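Local coordinates for protein uroporphyrin-III C-methyltransferase (Thermus thermophilus, PDB 1VE2) that probably methylates uroporphyrinogen III, with S-adenosyl-L-methionine as the methyl donor, on the way to modified tetrapyrroles, at residues T116-A121 and T155-M160. Sequence-based numbering, arbitrary orientation.
Sequences TSAVGA and TLVLLM
Ala118 CB sits against two side chains of strand 155-159, Val157 and Leu159. Both belong to the same side of the strand, while Leu158 between them points away and packs on Leu172 of helix 168-173. Leu159 CB stands well back from Ala118. CG, anti to the carbonyl carbon (chi1 -53°), is nearer but still short of contact. The side chain then forks. CD1 stays beyond contact distance, and CD2 alone reaches Ala118. Leu159 CD2 lies 3.5 Å from Ala118 CB and 4.1 Å from Ala118 CA. Elsewhere the leucine side chain packs on Phe92 and on Leu215 of strand 214-218. Val157 adds one methyl, with CG1 3.8 Å from Ala118 CB. Ala118 occupies the N-cap position of helix 119-124. Here the chain passes from the parallel N-terminal sheet, which ends in edge strand 109-112, to the C-terminal domain with its mixed sheet, the two-domain architecture of tetrapyrrole methylases. Just ahead of the helix, Thr116 OG1 accepts a hydrogen bond from Gly120 N at 3.1 Å, tying the turn together. Thr116 and Val119 pack on Val119 and Val91 of the second subunit, respectively, so this helix start is part of the subunit interface. Across the two segments methyl meets methyl, which implies van der Waals cohesion with nothing directional to fix it.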
loop_
_atom_site.group_PDB
_atom_site.type_symbol
_atom_site.label_atom_id
_atom_site.label_comp_id
_atom_site.label_asym_id
_atom_site.label_seq_id
_atom_site.Cartn_x
_atom_site.Cartn_y
_atom_site.Cartn_z
ATOM N N THR A 116 1.905 -3.811 0.343
ATOM C CA THR A 116 2.044 -3.780 1.801
ATOM C C THR A 116 1.422 -4.914 2.594
ATOM O O THR A 116 0.439 -5.533 2.175
ATOM C CB THR A 116 1.516 -2.459 2.386
ATOM O OG1 THR A 116 0.109 -2.347 2.121
ATOM C CG2 THR A 116 2.255 -1.285 1.770
ATOM N N SER A 117 2.026 -5.152 3.757
ATOM C CA SER A 117 1.630 -6.194 4.703
ATOM C C SER A 117 0.246 -5.956 5.264
ATOM O O SER A 117 -0.418 -6.898 5.692
ATOM C CB SER A 117 2.623 -6.251 5.873
ATOM O OG SER A 117 3.940 -6.552 5.439
ATOM N N ALA A 118 -0.176 -4.693 5.284
ATOM C CA ALA A 118 -1.486 -4.334 5.800
ATOM C C ALA A 118 -2.467 -4.234 4.642
ATOM O O ALA A 118 -3.104 -5.220 4.274
ATOM C CB ALA A 118 -1.410 -3.001 6.551
ATOM N N VAL A 119 -2.559 -3.041 4.058
ATOM C CA VAL A 119 -3.451 -2.765 2.939
ATOM C C VAL A 119 -3.442 -3.806 1.820
ATOM O O VAL A 119 -4.492 -4.186 1.303
ATOM C CB VAL A 119 -3.130 -1.376 2.331
ATOM C CG1 VAL A 119 -3.993 -1.120 1.109
ATOM C CG2 VAL A 119 -3.356 -0.287 3.381
ATOM N N GLY A 120 -2.255 -4.257 1.437
ATOM C CA GLY A 120 -2.154 -5.238 0.375
ATOM C C GLY A 120 -2.820 -6.557 0.715
ATOM O O GLY A 120 -3.515 -7.136 -0.119
ATOM N N ALA A 121 -2.608 -7.040 1.938
ATOM C CA ALA A 121 -3.201 -8.304 2.363
ATOM C C ALA A 121 -4.719 -8.209 2.375
ATOM O O ALA A 121 -5.413 -9.107 1.896
ATOM C CB ALA A 121 -2.690 -8.690 3.753
ATOM N N THR A 155 -11.272 3.990 9.870
ATOM C CA THR A 155 -10.831 2.596 9.904
ATOM C C THR A 155 -9.405 2.568 10.433
ATOM O O THR A 155 -8.540 3.298 9.941
ATOM C CB THR A 155 -10.807 1.953 8.498
ATOM O OG1 THR A 155 -12.110 2.017 7.906
ATOM C CG2 THR A 155 -10.359 0.484 8.589
ATOM N N LEU A 156 -9.156 1.732 11.438
ATOM C CA LEU A 156 -7.820 1.616 11.995
ATOM C C LEU A 156 -7.230 0.239 11.722
ATOM O O LEU A 156 -7.878 -0.778 11.964
ATOM C CB LEU A 156 -7.847 1.858 13.500
ATOM C CG LEU A 156 -6.541 1.601 14.249
ATOM C CD1 LEU A 156 -5.451 2.569 13.782
ATOM C CD2 LEU A 156 -6.801 1.771 15.744
ATOM N N VAL A 157 -6.009 0.220 11.194
ATOM C CA VAL A 157 -5.306 -1.026 10.912
ATOM C C VAL A 157 -4.087 -1.082 11.827
ATOM O O VAL A 157 -3.295 -0.139 11.883
ATOM C CB VAL A 157 -4.823 -1.100 9.442
ATOM C CG1 VAL A 157 -4.150 -2.443 9.178
ATOM C CG2 VAL A 157 -5.995 -0.899 8.498
ATOM N N LEU A 158 -3.952 -2.172 12.575
ATOM C CA LEU A 158 -2.802 -2.321 13.458
ATOM C C LEU A 158 -1.996 -3.552 13.082
ATOM O O LEU A 158 -2.534 -4.650 12.950
ATOM C CB LEU A 158 -3.238 -2.426 14.923
ATOM C CG LEU A 158 -3.807 -1.153 15.553
ATOM C CD1 LEU A 158 -4.128 -1.421 17.022
ATOM C CD2 LEU A 158 -2.803 -0.019 15.428
ATOM N N LEU A 159 -0.699 -3.354 12.896
ATOM C CA LEU A 159 0.191 -4.445 12.548
ATOM C C LEU A 159 0.676 -5.046 13.862
ATOM O O LEU A 159 1.006 -4.317 14.798
ATOM C CB LEU A 159 1.376 -3.921 11.730
ATOM C CG LEU A 159 1.002 -3.079 10.497
ATOM C CD1 LEU A 159 2.243 -2.476 9.861
ATOM C CD2 LEU A 159 0.268 -3.941 9.496
ATOM N N MET A 160 0.687 -6.374 13.926
ATOM C CA MET A 160 1.136 -7.104 15.106
ATOM C C MET A 160 0.488 -6.598 16.391
ATOM O O MET A 160 1.175 -6.220 17.338
ATOM C CB MET A 160 2.660 -7.014 15.205
ATOM C CG MET A 160 3.343 -7.306 13.874
ATOM S SD MET A 160 5.142 -7.373 13.913
ATOM C CE MET A 160 5.414 -9.153 13.766
#